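Local coordinates for DNA sulfur modification protein DndE (Escherichia coli, PDB 4LRV) that takes part in the phosphorothioate modification of DNA, in which sulfur enters the backbone, and probably binds DNA, at residues E69-Q72 against A73-V77. Residues are numbered along the deposited sequence; the frame is centred on the assembly and turned at random.
Sequences ETLQ and ATELV
Thr70 and Thr74 meet through one carbonyl oxygen, Thr70 O, which takes two hydrogen bonds. The first comes from the backbone, Thr74 N to Thr70 O at 2.8 Å. The second comes from the side chain, Thr74 OG1 to Thr70 O at 2.7 Å. The hydroxyl reaches the oxygen from above the carbonyl plane, 51° out of it. The torsion of Thr74 explains this: its OG1 stands beside its own backbone N (chi1 -56°), which turns it back toward the carbonyl of the preceding turn. Thr70 OG1 turns to Leu67 O, a hydrogen bond to the preceding helix 63-67. A valine in place of Thr74 would probably leave Thr70 O with only the hydrogen bond from the backbone N of that residue, since a methyl cannot donate.

Two further backbone bonds continue the turn. Glu75 N donates to Leu71 O at 2.8 Å. Leu76 N reaches Gln72 O at 2.9 Å. One step earlier, a water takes the place of a direct bond. It donates to Glu69 O and accepts from Ala73 N at 2.9 Å.

Contact between the other side chains is slight. Leu71 and Glu75 run side by side and point the same way, with the Leu71 CD2 methyl 3.8 Å from the carboxylate oxygen Glu75 OE1. The other carboxylate oxygen, Glu75 OE2, accepts from Leu3 N. Thr74 rests on Phe36 and Phe37 of helix 28-40, while Ala73 packs on Phe37 of a second subunit.

The arrangement is the start of helix 71-81. Here i to i+4 bonding takes hold, and a threonine hydroxyl bonds back to the carbonyl four residues before it, a common use of threonine within helices. This segment lies between its own subunit's helices and a neighbouring copy in the DndE assembly.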
loop_
_atom_site.group_PDB
_atom_site.type_symbol
_atom_site.label_atom_id
_atom_site.label_comp_id
_atom_site.label_asym_id
_atom_site.label_seq_id
_atom_site.Cartn_x
_atom_site.Cartn_y
_atom_site.Cartn_z
ATOM N N GLU A 69 -12.895 2.854 1.560
ATOM C CA GLU A 69 -13.631 1.619 1.242
ATOM C C GLU A 69 -14.570 1.184 2.375
ATOM O O GLU A 69 -15.442 0.326 2.176
ATOM C CB GLU A 69 -12.671 0.454 0.955
ATOM C CG GLU A 69 -11.380 0.813 0.236
ATOM C CD GLU A 69 -11.496 0.729 -1.273
ATOM O OE1 GLU A 69 -10.586 0.134 -1.906
ATOM O OE2 GLU A 69 -12.500 1.250 -1.820
ATOM N N THR A 70 -14.375 1.747 3.567
ATOM C CA THR A 70 -15.199 1.356 4.698
ATOM C C THR A 70 -16.498 2.164 4.737
ATOM O O THR A 70 -17.297 2.001 5.655
ATOM C CB THR A 70 -14.456 1.451 6.061
ATOM O OG1 THR A 70 -14.492 2.800 6.548
ATOM C CG2 THR A 70 -13.024 0.951 5.958
ATOM N N LEU A 71 -16.708 3.007 3.722
ATOM C CA LEU A 71 -17.870 3.908 3.652
ATOM C C LEU A 71 -19.219 3.242 3.853
ATOM O O LEU A 71 -19.932 3.565 4.807
ATOM C CB LEU A 71 -17.889 4.712 2.347
ATOM C CG LEU A 71 -19.029 5.737 2.281
ATOM C CD1 LEU A 71 -18.517 7.119 1.947
ATOM C CD2 LEU A 71 -20.091 5.321 1.302
ATOM N N GLN A 72 -19.568 2.344 2.932
ATOM C CA GLN A 72 -20.842 1.637 2.940
ATOM C C GLN A 72 -21.033 0.946 4.275
ATOM O O GLN A 72 -22.070 1.098 4.919
ATOM C CB GLN A 72 -20.904 0.590 1.812
ATOM C CG GLN A 72 -20.994 1.151 0.389
ATOM C CD GLN A 72 -19.636 1.477 -0.250
ATOM O OE1 GLN A 72 -18.658 1.828 0.439
ATOM N NE2 GLN A 72 -19.578 1.371 -1.588
ATOM N N ALA A 73 -20.021 0.187 4.678
ATOM C CA ALA A 73 -20.045 -0.507 5.951
ATOM C C ALA A 73 -20.337 0.462 7.093
ATOM O O ALA A 73 -21.260 0.240 7.874
ATOM C CB ALA A 73 -18.721 -1.219 6.190
ATOM N N THR A 74 -19.547 1.533 7.182
ATOM C CA THR A 74 -19.745 2.553 8.202
ATOM C C THR A 74 -21.190 3.061 8.199
ATOM O O THR A 74 -21.868 2.998 9.228
ATOM C CB THR A 74 -18.765 3.753 8.039
ATOM O OG1 THR A 74 -17.414 3.281 8.044
ATOM C CG2 THR A 74 -18.954 4.754 9.173
ATOM N N GLU A 75 -21.655 3.543 7.048
ATOM C CA GLU A 75 -23.016 4.072 6.950
ATOM C C GLU A 75 -24.083 3.043 7.325
ATOM O O GLU A 75 -25.146 3.417 7.806
ATOM C CB GLU A 75 -23.305 4.681 5.566
ATOM C CG GLU A 75 -22.372 5.835 5.181
ATOM C CD GLU A 75 -23.072 6.947 4.397
ATOM O OE1 GLU A 75 -23.004 6.946 3.145
ATOM O OE2 GLU A 75 -23.692 7.829 5.037
ATOM N N LEU A 76 -23.800 1.756 7.129
ATOM C CA LEU A 76 -24.777 0.707 7.448
ATOM C C LEU A 76 -24.796 0.440 8.947
ATOM O O LEU A 76 -25.850 0.252 9.551
ATOM C CB LEU A 76 -24.494 -0.578 6.662
ATOM C CG LEU A 76 -25.554 -1.694 6.536
ATOM C CD1 LEU A 76 -25.302 -2.825 7.483
ATOM C CD2 LEU A 76 -26.991 -1.207 6.645
ATOM N N VAL A 77 -23.619 0.444 9.553
ATOM C CA VAL A 77 -23.526 0.337 10.998
ATOM C C VAL A 77 -24.252 1.506 11.683
ATOM O O VAL A 77 -25.068 1.300 12.581
ATOM C CB VAL A 77 -22.068 0.262 11.455
ATOM C CG1 VAL A 77 -21.989 0.351 12.971
ATOM C CG2 VAL A 77 -21.441 -1.025 10.960
HETATM O O HOH W 1 -17.769 -0.797 3.069
#